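Local coordinates for solute-binding periplasmic protein of iron/siderophore ABC transporter (Yersinia pestis, PDB 6B2Y), which probably captures a chelated metal such as an iron–siderophore complex in the periplasm and passes it to an ABC transporter for import, at residues D43-V49 with P158-D163; I51-V55 with K181-R185. All coordinates share one frame; numbering follows the deposited sequence.

Interaction 1: D43-V49 with P158-D163; sequences DMAGRTV and PVVFVD
Asp43 and Phe161 join the turn of an N-terminal beta hairpin to strand 159-162, an edge strand, within this chain, of the five-stranded parallel sheet in the N-terminal lobe of a two-lobed periplasmic binding protein. Asp43 to Gly46 form a type I beta turn between strands 40-42 and 48-50. The tight part centres on Asp43 OD2, which takes Phe161 N at 3.0 Å and Arg47 NH1 at 2.7 Å from opposite faces of the carboxylate plane, the second as a salt bridge. With chi1 at 75°, Asp43 CG lies between its own backbone N and carbonyl carbon; its other oxygen, OD1, accepts Arg47 N and, weakly, Ala45 N, so one carboxylate ties the turn together. Met44 N donates to Phe161 O at 3.0 Å, so that both the N-H and the C=O of Phe161 are bonded to the turn. Farther along the second hairpin strand, Val49 CG1 packs on Pro158 CB at 3.6 Å, with Val160 CG2 beyond. The outer side is looser. Ala45 is exposed and merely brushes Phe161 CB at 4.2 Å, while a water links Val159 N to Arg47 NH2 through a weak bond; NH2 also pairs with Glu153. Bent at chi3 (64°), the Arg47 chain brings its guanidinium face over Phe161 CE2, the ring meeting it edge-on with the two planes 84° apart. Its NH1 end belongs to the tight part, donating to Val159 O at 2.8 Å, in the guanidinium plane but above the plane of the carbonyl.

Interaction 2: I51-V55 with K181-R185; sequences IPAKV and KALHR
The loop 51-55 runs past the C-terminal end of helix 168-182, with CA atoms nearest at Ile51–Ala182 (6.5 Å) and Val55–Leu183 (6.1 Å), where the chain leaves the helix and turns toward helix 186-207. Leu183 is the first residue outside helical geometry, and His184 follows with positive backbone angles. This turn directs the His184 side chain to the loop; its CG lies beside the backbone N and anti to the carbonyl carbon (chi1 -58°). The imidazole enters the bend of 51-55 with NE2 leading. NE2 donates to Pro52 O at 2.9 Å, a nearly straight bond (165°) that lies close to the ring plane and in the carbonyl plane of the acceptor. Ala53 O lies over one face of the ring, toward its rim; at 3.2 Å from NE2 it is near, but poorly angled for a hydrogen bond. Lys181 O stands over the opposite face, so the imidazole is sandwiched between two backbone carbonyls. Val55 CG2 approaches the ring edge, 3.6 Å from His184 CD2, the two side chains crossing at about a right angle.

Deeper in, methyl groups take over. Val55 CG1 meets Leu183 CD2 at 4.0 Å, and Ile51 CG2 rests 3.5 Å from Ala182 O. Ile132 of strand 132-136 touches Ile51, Val55, Ala182 and Leu183, completing an apolar layer beneath the histidine. The polar bonds that tie the segments together end on backbone carbonyls: His184 NE2 serves Pro52 O, and Arg80 NH1 serves both Val55 O and Leu183 O. NE2 must therefore carry a proton, while Ala182 O, buried under the methyls of Ile51 and Val55 without a polar partner, probably carries some energetic cost.

In the fold
Both contacts fasten the N-terminal segment of the chain to one side of the N-terminal lobe, and both are only partly buried. Interaction 1 lies against the edge of the parallel sheet, with an ion pair inside the turn whose two members each bond to the backbone of strand 159-162. Interaction 2, with its centre 13 Å away and farther from the middle of the chain, meets the end of helix 168-182, which follows strand 159-162 in sequence; there a single histidine-to-carbonyl bond accompanies a smaller buried surface. The two touch directly: Ile51 CD1 packs on Val160 CG2 at 4.0 Å and on Pro158 CB, joining the hydrophobic undersides of both contacts, while their polar groups remain separate.

Interaction 1: D43-V49 with P158-D163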
ATOM      1  N   ASP A  43      13.484 -14.120  -7.808  1.00 19.68           N
ATOM      2  CA  ASP A  43      12.684 -12.989  -7.341  1.00 20.66           C
ATOM      3  C   ASP A  43      11.364 -12.890  -8.118  1.00 19.50           C
ATOM      4  O   ASP A  43      11.008 -13.764  -8.916  1.00 18.91           O
ATOM      5  CB  ASP A  43      13.504 -11.691  -7.385  1.00 19.39           C
ATOM      6  CG  ASP A  43      13.698 -11.128  -8.795  1.00 18.03           C
ATOM      7  OD1 ASP A  43      13.184 -11.692  -9.771  1.00 19.80           O
ATOM      8  OD2 ASP A  43      14.397 -10.092  -8.907  1.00 19.74           O
ATOM      9  N   MET A  44      10.601 -11.823  -7.855  1.00 18.19           N
ATOM     10  CA  MET A  44       9.264 -11.743  -8.440  1.00 19.26           C
ATOM     11  C   MET A  44       9.298 -11.414  -9.923  1.00 21.29           C
ATOM     12  O   MET A  44       8.267 -11.538 -10.596  1.00 22.67           O
ATOM     13  CB  MET A  44       8.410 -10.711  -7.682  1.00 21.21           C
ATOM     14  CG  MET A  44       8.170 -11.115  -6.239  1.00 19.86           C
ATOM     15  SD  MET A  44       7.432 -12.755  -6.119  1.00 22.13           S
ATOM     16  CE  MET A  44       5.930 -12.471  -7.011  1.00 19.94           C
ATOM     17  N   ALA A  45      10.456 -11.019 -10.448  1.00 19.99           N
ATOM     18  CA  ALA A  45      10.644 -10.886 -11.888  1.00 21.06           C
ATOM     19  C   ALA A  45      11.111 -12.188 -12.536  1.00 25.64           C
ATOM     20  O   ALA A  45      11.250 -12.244 -13.766  1.00 25.68           O
ATOM     21  CB  ALA A  45      11.655  -9.766 -12.170  1.00 19.67           C
ATOM     22  N   GLY A  46      11.339 -13.231 -11.745  1.00 20.72           N
ATOM     23  CA  GLY A  46      11.870 -14.478 -12.254  1.00 19.97           C
ATOM     24  C   GLY A  46      13.368 -14.491 -12.422  1.00 23.39           C
ATOM     25  O   GLY A  46      13.907 -15.460 -12.973  1.00 23.29           O
ATOM     26  N   ARG A  47      14.056 -13.438 -11.986  1.00 18.88           N
ATOM     27  CA  ARG A  47      15.512 -13.414 -12.018  1.00 17.13           C
ATOM     28  C   ARG A  47      16.087 -14.291 -10.919  1.00 26.10           C
ATOM     29  O   ARG A  47      15.498 -14.446  -9.841  1.00 22.00           O
ATOM     30  CB  ARG A  47      16.022 -11.988 -11.852  1.00 19.15           C
ATOM     31  CG  ARG A  47      15.469 -11.033 -12.921  1.00 21.49           C
ATOM     32  CD  ARG A  47      15.520  -9.574 -12.470  1.00 20.69           C
ATOM     33  NE  ARG A  47      16.878  -9.065 -12.254  1.00 22.50           N
ATOM     34  CZ  ARG A  47      17.435  -8.915 -11.057  1.00 24.12           C
ATOM     35  NH1 ARG A  47      16.766  -9.243  -9.953  1.00 22.84           N
ATOM     36  NH2 ARG A  47      18.668  -8.431 -10.956  1.00 27.42           N
ATOM     37  N   THR A  48      17.263 -14.852 -11.185  1.00 20.61           N
ATOM     38  CA  THR A  48      17.966 -15.637 -10.184  1.00 20.46           C
ATOM     39  C   THR A  48      19.154 -14.823  -9.703  1.00 27.52           C
ATOM     40  O   THR A  48      19.975 -14.377 -10.511  1.00 25.38           O
ATOM     41  CB  THR A  48      18.378 -17.008 -10.734  1.00 24.35           C
ATOM     42  OG1 THR A  48      19.077 -16.858 -11.975  1.00 28.53           O
ATOM     43  CG2 THR A  48      17.135 -17.833 -10.992  1.00 24.01           C
ATOM     44  N   VAL A  49      19.208 -14.594  -8.392  1.00 23.33           N
ATOM     45  CA  VAL A  49      20.086 -13.621  -7.756  1.00 25.63           C
ATOM     46  C   VAL A  49      20.862 -14.318  -6.652  1.00 26.55           C
ATOM     47  O   VAL A  49      20.260 -14.925  -5.765  1.00 25.05           O
ATOM     48  CB  VAL A  49      19.272 -12.446  -7.172  1.00 24.67           C
ATOM     49  CG1 VAL A  49      20.174 -11.384  -6.527  1.00 28.81           C
ATOM     50  CG2 VAL A  49      18.370 -11.833  -8.243  1.00 29.21           C
ATOM     51  N   PRO A 158      23.615  -7.300  -5.275  1.00 32.52           N
ATOM     52  CA  PRO A 158      22.415  -8.057  -5.660  1.00 29.47           C
ATOM     53  C   PRO A 158      21.169  -7.189  -5.568  1.00 24.39           C
ATOM     54  O   PRO A 158      20.966  -6.483  -4.582  1.00 24.13           O
ATOM     55  CB  PRO A 158      22.373  -9.207  -4.642  1.00 28.00           C
ATOM     56  CG  PRO A 158      23.676  -9.134  -3.878  1.00 28.67           C
ATOM     57  CD  PRO A 158      24.162  -7.744  -3.982  1.00 30.49           C
ATOM     58  N   VAL A 159      20.325  -7.265  -6.596  1.00 26.77           N
ATOM     59  CA  VAL A 159      19.062  -6.533  -6.652  1.00 22.85           C
ATOM     60  C   VAL A 159      17.926  -7.549  -6.701  1.00 23.13           C
ATOM     61  O   VAL A 159      17.954  -8.477  -7.519  1.00 24.56           O
ATOM     62  CB  VAL A 159      19.007  -5.597  -7.874  1.00 25.25           C
ATOM     63  CG1 VAL A 159      17.642  -4.958  -7.997  1.00 25.55           C
ATOM     64  CG2 VAL A 159      20.114  -4.540  -7.809  1.00 30.89           C
ATOM     65  N   VAL A 160      16.931  -7.375  -5.835  1.00 20.74           N
ATOM     66  CA  VAL A 160      15.800  -8.301  -5.737  1.00 22.72           C
ATOM     67  C   VAL A 160      14.517  -7.510  -5.976  1.00 18.77           C
ATOM     68  O   VAL A 160      14.303  -6.476  -5.332  1.00 19.69           O
ATOM     69  CB  VAL A 160      15.761  -8.991  -4.360  1.00 20.49           C
ATOM     70  CG1 VAL A 160      14.423  -9.690  -4.144  1.00 19.61           C
ATOM     71  CG2 VAL A 160      16.930  -9.957  -4.207  1.00 20.63           C
ATOM     72  N   PHE A 161      13.662  -8.007  -6.885  1.00 17.85           N
ATOM     73  CA  PHE A 161      12.375  -7.382  -7.186  1.00 19.03           C
ATOM     74  C   PHE A 161      11.243  -8.069  -6.437  1.00 17.19           C
ATOM     75  O   PHE A 161      11.182  -9.299  -6.384  1.00 18.12           O
ATOM     76  CB  PHE A 161      12.074  -7.409  -8.687  1.00 17.93           C
ATOM     77  CG  PHE A 161      12.941  -6.486  -9.478  1.00 20.81           C
ATOM     78  CD1 PHE A 161      12.576  -5.155  -9.661  1.00 24.95           C
ATOM     79  CD2 PHE A 161      14.147  -6.928 -10.000  1.00 22.38           C
ATOM     80  CE1 PHE A 161      13.397  -4.295 -10.371  1.00 25.76           C
ATOM     81  CE2 PHE A 161      14.972  -6.063 -10.711  1.00 23.88           C
ATOM     82  CZ  PHE A 161      14.592  -4.753 -10.894  1.00 26.12           C
ATOM     83  N   VAL A 162      10.347  -7.260  -5.864  1.00 16.63           N
ATOM     84  CA  VAL A 162       9.114  -7.717  -5.228  1.00 14.95           C
ATOM     85  C   VAL A 162       7.938  -7.074  -5.953  1.00 17.69           C
ATOM     86  O   VAL A 162       8.110  -6.213  -6.811  1.00 19.30           O
ATOM     87  CB  VAL A 162       9.066  -7.383  -3.726  1.00 15.90           C
ATOM     88  CG1 VAL A 162      10.154  -8.134  -2.970  1.00 20.61           C
ATOM     89  CG2 VAL A 162       9.171  -5.841  -3.518  1.00 15.62           C
ATOM     90  N   ASP A 163       6.723  -7.514  -5.613  1.00 14.97           N
ATOM     91  CA  ASP A 163       5.543  -6.823  -6.124  1.00 16.03           C
ATOM     92  C   ASP A 163       4.402  -6.895  -5.115  1.00 15.47           C
ATOM     93  O   ASP A 163       3.953  -7.993  -4.754  1.00 15.72           O
ATOM     94  CB  ASP A 163       5.059  -7.401  -7.454  1.00 17.52           C
ATOM     95  CG  ASP A 163       3.784  -6.711  -7.939  1.00 18.05           C
ATOM     96  OD1 ASP A 163       3.776  -5.467  -8.012  1.00 17.80           O
ATOM     97  OD2 ASP A 163       2.787  -7.418  -8.211  1.00 20.93           O
TER
HETATM   98  O   HOH W   1      21.240  -8.522  -9.372  1.00 30.82           O

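Interaction 2: I51-V55 with K181-R185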
ATOM      1  N   ILE A  51      22.715 -14.307  -3.189  1.00 26.89           N
ATOM      2  CA  ILE A  51      22.522 -13.530  -1.971  1.00 27.60           C
ATOM      3  C   ILE A  51      23.640 -13.884  -0.999  1.00 29.81           C
ATOM      4  O   ILE A  51      23.899 -15.068  -0.778  1.00 29.41           O
ATOM      5  CB  ILE A  51      21.152 -13.810  -1.325  1.00 25.58           C
ATOM      6  CG1 ILE A  51      20.031 -13.434  -2.294  1.00 24.38           C
ATOM      7  CG2 ILE A  51      21.004 -13.077   0.011  1.00 29.77           C
ATOM      8  CD1 ILE A  51      20.098 -12.021  -2.804  1.00 30.53           C
ATOM      9  N   PRO A  52      24.295 -12.911  -0.368  1.00 30.77           N
ATOM     10  CA  PRO A  52      25.308 -13.246   0.640  1.00 29.91           C
ATOM     11  C   PRO A  52      24.674 -13.863   1.875  1.00 29.90           C
ATOM     12  O   PRO A  52      23.538 -13.553   2.244  1.00 29.54           O
ATOM     13  CB  PRO A  52      25.943 -11.891   0.963  1.00 32.61           C
ATOM     14  CG  PRO A  52      24.830 -10.903   0.682  1.00 29.13           C
ATOM     15  CD  PRO A  52      24.126 -11.457  -0.521  1.00 29.17           C
ATOM     16  N   ALA A  53      25.436 -14.745   2.527  1.00 30.18           N
ATOM     17  CA  ALA A  53      24.925 -15.443   3.701  1.00 29.74           C
ATOM     18  C   ALA A  53      24.612 -14.503   4.851  1.00 30.24           C
ATOM     19  O   ALA A  53      23.800 -14.846   5.719  1.00 32.35           O
ATOM     20  CB  ALA A  53      25.933 -16.500   4.164  1.00 32.61           C
ATOM     21  N   LYS A  54      25.232 -13.329   4.876  1.00 31.58           N
ATOM     22  CA  LYS A  54      25.010 -12.328   5.907  1.00 35.37           C
ATOM     23  C   LYS A  54      24.505 -11.060   5.237  1.00 31.55           C
ATOM     24  O   LYS A  54      25.106 -10.593   4.261  1.00 33.12           O
ATOM     25  CB  LYS A  54      26.298 -12.036   6.683  1.00 38.17           C
ATOM     26  CG  LYS A  54      26.835 -13.210   7.499  1.00 43.15           C
ATOM     27  CD  LYS A  54      27.668 -12.699   8.678  1.00 45.84           C
ATOM     28  CE  LYS A  54      27.888 -13.780   9.725  1.00 54.15           C
ATOM     29  NZ  LYS A  54      26.695 -13.955  10.606  1.00 60.24           N
ATOM     30  N   VAL A  55      23.392 -10.527   5.733  1.00 31.68           N
ATOM     31  CA  VAL A  55      22.805  -9.304   5.199  1.00 29.69           C
ATOM     32  C   VAL A  55      22.608  -8.340   6.359  1.00 27.73           C
ATOM     33  O   VAL A  55      21.798  -8.598   7.256  1.00 30.02           O
ATOM     34  CB  VAL A  55      21.477  -9.558   4.478  1.00 29.17           C
ATOM     35  CG1 VAL A  55      20.797  -8.230   4.158  1.00 28.36           C
ATOM     36  CG2 VAL A  55      21.709 -10.375   3.229  1.00 28.99           C
ATOM     37  N   LYS A 181      13.547 -14.805   2.686  1.00 19.02           N
ATOM     38  CA  LYS A 181      14.715 -15.563   2.252  1.00 19.17           C
ATOM     39  C   LYS A 181      15.903 -14.646   1.966  1.00 21.00           C
ATOM     40  O   LYS A 181      17.032 -14.919   2.405  1.00 20.34           O
ATOM     41  CB  LYS A 181      14.345 -16.403   1.024  1.00 17.67           C
ATOM     42  CG  LYS A 181      15.422 -17.371   0.557  1.00 20.04           C
ATOM     43  CD  LYS A 181      14.897 -18.322  -0.492  1.00 19.24           C
ATOM     44  CE  LYS A 181      15.972 -19.302  -0.914  1.00 19.30           C
ATOM     45  NZ  LYS A 181      15.510 -20.294  -1.940  1.00 18.99           N
ATOM     46  N   ALA A 182      15.672 -13.552   1.232  1.00 18.39           N
ATOM     47  CA  ALA A 182      16.765 -12.671   0.842  1.00 22.64           C
ATOM     48  C   ALA A 182      17.348 -11.923   2.031  1.00 21.63           C
ATOM     49  O   ALA A 182      18.528 -11.569   2.016  1.00 21.81           O
ATOM     50  CB  ALA A 182      16.287 -11.664  -0.206  1.00 22.26           C
ATOM     51  N   LEU A 183      16.544 -11.656   3.055  1.00 21.81           N
ATOM     52  CA  LEU A 183      17.012 -10.881   4.197  1.00 21.63           C
ATOM     53  C   LEU A 183      17.256 -11.744   5.423  1.00 23.18           C
ATOM     54  O   LEU A 183      17.495 -11.201   6.507  1.00 23.47           O
ATOM     55  CB  LEU A 183      16.015  -9.777   4.529  1.00 20.36           C
ATOM     56  CG  LEU A 183      15.696  -8.882   3.334  1.00 21.84           C
ATOM     57  CD1 LEU A 183      14.656  -7.853   3.678  1.00 24.32           C
ATOM     58  CD2 LEU A 183      16.993  -8.219   2.854  1.00 25.61           C
ATOM     59  N   HIS A 184      17.169 -13.070   5.273  1.00 22.84           N
ATOM     60  CA  HIS A 184      17.463 -14.021   6.341  1.00 24.05           C
ATOM     61  C   HIS A 184      16.557 -13.794   7.552  1.00 22.26           C
ATOM     62  O   HIS A 184      16.998 -13.776   8.700  1.00 24.24           O
ATOM     63  CB  HIS A 184      18.947 -13.963   6.708  1.00 22.10           C
ATOM     64  CG  HIS A 184      19.843 -14.237   5.550  1.00 24.45           C
ATOM     65  ND1 HIS A 184      19.876 -15.460   4.910  1.00 27.79           N
ATOM     66  CD2 HIS A 184      20.725 -13.446   4.895  1.00 27.60           C
ATOM     67  CE1 HIS A 184      20.747 -15.413   3.920  1.00 30.23           C
ATOM     68  NE2 HIS A 184      21.267 -14.199   3.881  1.00 26.48           N
ATOM     69  N   ARG A 185      15.265 -13.639   7.284  1.00 21.42           N
ATOM     70  CA  ARG A 185      14.228 -13.564   8.313  1.00 20.80           C
ATOM     71  C   ARG A 185      13.059 -14.483   7.950  1.00 18.76           C
ATOM     72  O   ARG A 185      11.894 -14.078   7.939  1.00 20.05           O
ATOM     73  CB  ARG A 185      13.751 -12.128   8.496  1.00 22.99           C
ATOM     74  CG  ARG A 185      14.850 -11.167   8.930  1.00 21.14           C
ATOM     75  CD  ARG A 185      15.209 -11.386  10.395  1.00 24.88           C
ATOM     76  NE  ARG A 185      16.101 -10.340  10.895  1.00 29.32           N
ATOM     77  CZ  ARG A 185      17.418 -10.328  10.706  1.00 26.72           C
ATOM     78  NH1 ARG A 185      17.993 -11.298  10.020  1.00 27.79           N
ATOM     79  NH2 ARG A 185      18.161  -9.336  11.195  1.00 26.79           N
TER